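Local coordinates for protein Exo beta-1,2-glucooligosaccharide sophorohydrolase (non-reducing end) (Parabacteroides distasonis ATCC 8503, PDB 5Z06) that hydrolyses linear beta-1,2-glucan and beta-1,2-glucooligosaccharides as an exo-type enzyme, releasing sophorose from the non-reducing end, at residues L402-Q407 and N681-L686. Numbering follows the deposited sequence.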
ATOM      1  N   LEU A 402      16.789 -13.225  -0.793  1.00 27.20           N
ATOM      2  CA  LEU A 402      17.742 -13.848   0.119  1.00 27.89           C
ATOM      3  C   LEU A 402      19.057 -14.179  -0.539  1.00 29.32           C
ATOM      4  O   LEU A 402      20.112 -13.987   0.079  1.00 29.84           O
ATOM      5  CB  LEU A 402      17.171 -15.089   0.780  1.00 27.23           C
ATOM      6  CG  LEU A 402      16.061 -14.832   1.786  1.00 26.26           C
ATOM      7  CD1 LEU A 402      15.381 -16.157   2.057  1.00 28.32           C
ATOM      8  CD2 LEU A 402      16.555 -14.218   3.090  1.00 26.30           C
ATOM      9  N   LEU A 403      19.013 -14.664  -1.778  1.00 28.02           N
ATOM     10  CA  LEU A 403      20.241 -14.953  -2.493  1.00 29.21           C
ATOM     11  C   LEU A 403      20.998 -13.680  -2.809  1.00 29.84           C
ATOM     12  O   LEU A 403      22.234 -13.687  -2.801  1.00 27.83           O
ATOM     13  CB  LEU A 403      19.983 -15.720  -3.771  1.00 30.56           C
ATOM     14  CG  LEU A 403      19.393 -17.117  -3.575  1.00 32.51           C
ATOM     15  CD1 LEU A 403      19.398 -17.807  -4.929  1.00 34.30           C
ATOM     16  CD2 LEU A 403      20.118 -17.980  -2.562  1.00 32.36           C
ATOM     17  N   THR A 404      20.269 -12.590  -3.058  1.00 26.82           N
ATOM     18  CA  THR A 404      20.892 -11.289  -3.215  1.00 28.19           C
ATOM     19  C   THR A 404      21.599 -10.894  -1.930  1.00 27.15           C
ATOM     20  O   THR A 404      22.768 -10.558  -1.942  1.00 27.45           O
ATOM     21  CB  THR A 404      19.872 -10.223  -3.600  1.00 27.18           C
ATOM     22  OG1 THR A 404      19.251 -10.612  -4.824  1.00 25.64           O
ATOM     23  CG2 THR A 404      20.533  -8.872  -3.769  1.00 26.21           C
ATOM     24  N   ALA A 405      20.883 -10.973  -0.825  1.00 27.42           N
ATOM     25  CA  ALA A 405      21.458 -10.661   0.458  1.00 28.74           C
ATOM     26  C   ALA A 405      22.668 -11.527   0.744  1.00 29.43           C
ATOM     27  O   ALA A 405      23.674 -11.048   1.260  1.00 27.81           O
ATOM     28  CB  ALA A 405      20.436 -10.843   1.565  1.00 29.78           C
ATOM     29  N   ARG A 406      22.568 -12.805   0.406  1.00 28.37           N
ATOM     30  CA  ARG A 406      23.638 -13.750   0.681  1.00 30.74           C
ATOM     31  C   ARG A 406      24.933 -13.392  -0.041  1.00 30.06           C
ATOM     32  O   ARG A 406      26.011 -13.626   0.477  1.00 32.42           O
ATOM     33  CB  ARG A 406      23.178 -15.155   0.305  1.00 32.07           C
ATOM     34  CG  ARG A 406      24.068 -16.266   0.773  1.00 32.69           C
ATOM     35  CD  ARG A 406      25.039 -16.647  -0.310  1.00 35.37           C
ATOM     36  NE  ARG A 406      25.865 -17.758   0.123  1.00 38.37           N
ATOM     37  CZ  ARG A 406      27.171 -17.894  -0.101  1.00 40.87           C
ATOM     38  NH1 ARG A 406      27.890 -16.967  -0.736  1.00 43.99           N
ATOM     39  NH2 ARG A 406      27.775 -18.974   0.350  1.00 41.02           N
ATOM     40  N   GLN A 407      24.816 -12.852  -1.248  1.00 29.16           N
ATOM     41  CA  GLN A 407      25.969 -12.367  -1.977  1.00 26.99           C
ATOM     42  C   GLN A 407      26.476 -11.068  -1.418  1.00 26.98           C
ATOM     43  O   GLN A 407      27.650 -10.808  -1.497  1.00 27.67           O
ATOM     44  CB  GLN A 407      25.624 -12.202  -3.452  1.00 26.90           C
ATOM     45  CG  GLN A 407      25.289 -13.520  -4.103  1.00 27.65           C
ATOM     46  CD  GLN A 407      26.427 -14.488  -3.948  1.00 27.35           C
ATOM     47  OE1 GLN A 407      26.441 -15.275  -3.021  1.00 25.85           O
ATOM     48  NE2 GLN A 407      27.425 -14.359  -4.808  1.00 23.87           N
ATOM     49  N   ASN A 681      23.345  -0.911 -10.757  1.00 28.07           N
ATOM     50  CA  ASN A 681      23.176  -2.348 -10.996  1.00 30.65           C
ATOM     51  C   ASN A 681      23.379  -3.215  -9.735  1.00 30.45           C
ATOM     52  O   ASN A 681      23.624  -4.417  -9.867  1.00 31.05           O
ATOM     53  CB  ASN A 681      24.133  -2.873 -12.097  1.00 29.96           C
ATOM     54  CG  ASN A 681      23.867  -2.271 -13.469  1.00 31.31           C
ATOM     55  OD1 ASN A 681      22.747  -1.893 -13.810  1.00 31.66           O
ATOM     56  ND2 ASN A 681      24.899  -2.226 -14.272  1.00 31.11           N
ATOM     57  N   LEU A 682      23.240  -2.636  -8.542  1.00 29.13           N
ATOM     58  CA  LEU A 682      23.681  -3.300  -7.314  1.00 30.32           C
ATOM     59  C   LEU A 682      23.033  -4.669  -7.092  1.00 30.40           C
ATOM     60  O   LEU A 682      23.727  -5.676  -6.965  1.00 27.90           O
ATOM     61  CB  LEU A 682      23.391  -2.434  -6.102  1.00 30.71           C
ATOM     62  CG  LEU A 682      23.734  -3.060  -4.761  1.00 31.87           C
ATOM     63  CD1 LEU A 682      25.250  -3.216  -4.617  1.00 33.88           C
ATOM     64  CD2 LEU A 682      23.149  -2.208  -3.651  1.00 31.70           C
ATOM     65  N   LEU A 683      21.704  -4.685  -7.035  1.00 27.94           N
ATOM     66  CA  LEU A 683      20.979  -5.902  -6.689  1.00 28.42           C
ATOM     67  C   LEU A 683      21.121  -6.925  -7.795  1.00 28.62           C
ATOM     68  O   LEU A 683      21.302  -8.099  -7.545  1.00 30.66           O
ATOM     69  CB  LEU A 683      19.500  -5.620  -6.430  1.00 27.79           C
ATOM     70  CG  LEU A 683      19.154  -4.792  -5.196  1.00 28.11           C
ATOM     71  CD1 LEU A 683      20.050  -5.124  -4.008  1.00 28.58           C
ATOM     72  CD2 LEU A 683      19.200  -3.313  -5.493  1.00 27.78           C
ATOM     73  N   TRP A 684      21.036  -6.460  -9.026  1.00 29.70           N
ATOM     74  CA  TRP A 684      21.317  -7.296 -10.164  1.00 29.57           C
ATOM     75  C   TRP A 684      22.683  -7.947 -10.076  1.00 30.37           C
ATOM     76  O   TRP A 684      22.778  -9.171 -10.197  1.00 29.00           O
ATOM     77  CB  TRP A 684      21.247  -6.487 -11.429  1.00 29.92           C
ATOM     78  CG  TRP A 684      19.914  -6.180 -11.897  1.00 28.95           C
ATOM     79  CD1 TRP A 684      18.770  -6.832 -11.618  1.00 28.52           C
ATOM     80  CD2 TRP A 684      19.585  -5.169 -12.838  1.00 30.47           C
ATOM     81  NE1 TRP A 684      17.738  -6.290 -12.306  1.00 28.52           N
ATOM     82  CE2 TRP A 684      18.204  -5.269 -13.082  1.00 29.64           C
ATOM     83  CE3 TRP A 684      20.331  -4.201 -13.524  1.00 29.94           C
ATOM     84  CZ2 TRP A 684      17.532  -4.413 -13.952  1.00 29.30           C
ATOM     85  CZ3 TRP A 684      19.669  -3.346 -14.382  1.00 30.14           C
ATOM     86  CH2 TRP A 684      18.279  -3.468 -14.606  1.00 29.07           C
ATOM     87  N   ASN A 685      23.726  -7.138  -9.847  1.00 29.32           N
ATOM     88  CA  ASN A 685      25.088  -7.669  -9.787  1.00 29.91           C
ATOM     89  C   ASN A 685      25.211  -8.673  -8.652  1.00 30.06           C
ATOM     90  O   ASN A 685      25.813  -9.733  -8.836  1.00 31.48           O
ATOM     91  CB  ASN A 685      26.127  -6.554  -9.692  1.00 29.06           C
ATOM     92  CG  ASN A 685      26.190  -5.729 -10.962  1.00 27.74           C
ATOM     93  OD1 ASN A 685      25.648  -6.130 -12.002  1.00 27.89           O
ATOM     94  ND2 ASN A 685      26.821  -4.572 -10.888  1.00 25.75           N
ATOM     95  N   LEU A 686      24.560  -8.389  -7.526  1.00 27.76           N
ATOM     96  CA  LEU A 686      24.602  -9.308  -6.403  1.00 28.50           C
ATOM     97  C   LEU A 686      23.962 -10.641  -6.776  1.00 28.15           C
ATOM     98  O   LEU A 686      24.619 -11.686  -6.779  1.00 25.39           O
ATOM     99  CB  LEU A 686      23.903  -8.698  -5.198  1.00 29.00           C
ATOM    100  CG  LEU A 686      24.685  -7.589  -4.505  1.00 29.08           C
ATOM    101  CD1 LEU A 686      23.747  -6.863  -3.560  1.00 29.92           C
ATOM    102  CD2 LEU A 686      25.911  -8.124  -3.775  1.00 28.91           C
TER
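L686 lies across T404 where helix 682-688 passes helix 392-408, and the two side chains meet at about a right angle. The methyl CG2 of T404 does the touching, 3.7 Å from CB of L686 and 3.8 Å from CD1 of L683. It faces the leucines because it stands anti to the backbone N, while OG1 turns back to bond the carbonyl O of Q400. CD1 of L686 rests on that same methyl; its other branch reaches on past T404, with CD2 3.8 Å from the backbone C of Q407. Q407 in turn lays its aliphatic part against the leucine's backbone, CG 3.3 Å from the carbonyl O of L686. A bend at chi2 (-57°) then carries the amide away from the leucine; OE1 accepts from NH1 of R406 at 3.2 Å, and NE2 bonds OG of S689, the same hydroxyl that bonds O of L686. With an alanine in place of Q407, S689 and R406 would probably each lose an amide partner and the carbonyl of L686 its CG cover. M331 and V334 of helix 323-338 also touch T404 and L686. The axes of the two short segments come within 8.9 Å and cross at 85°, a steep crossing within the (alpha/alpha)6-barrel fold of GH144 catalytic domains.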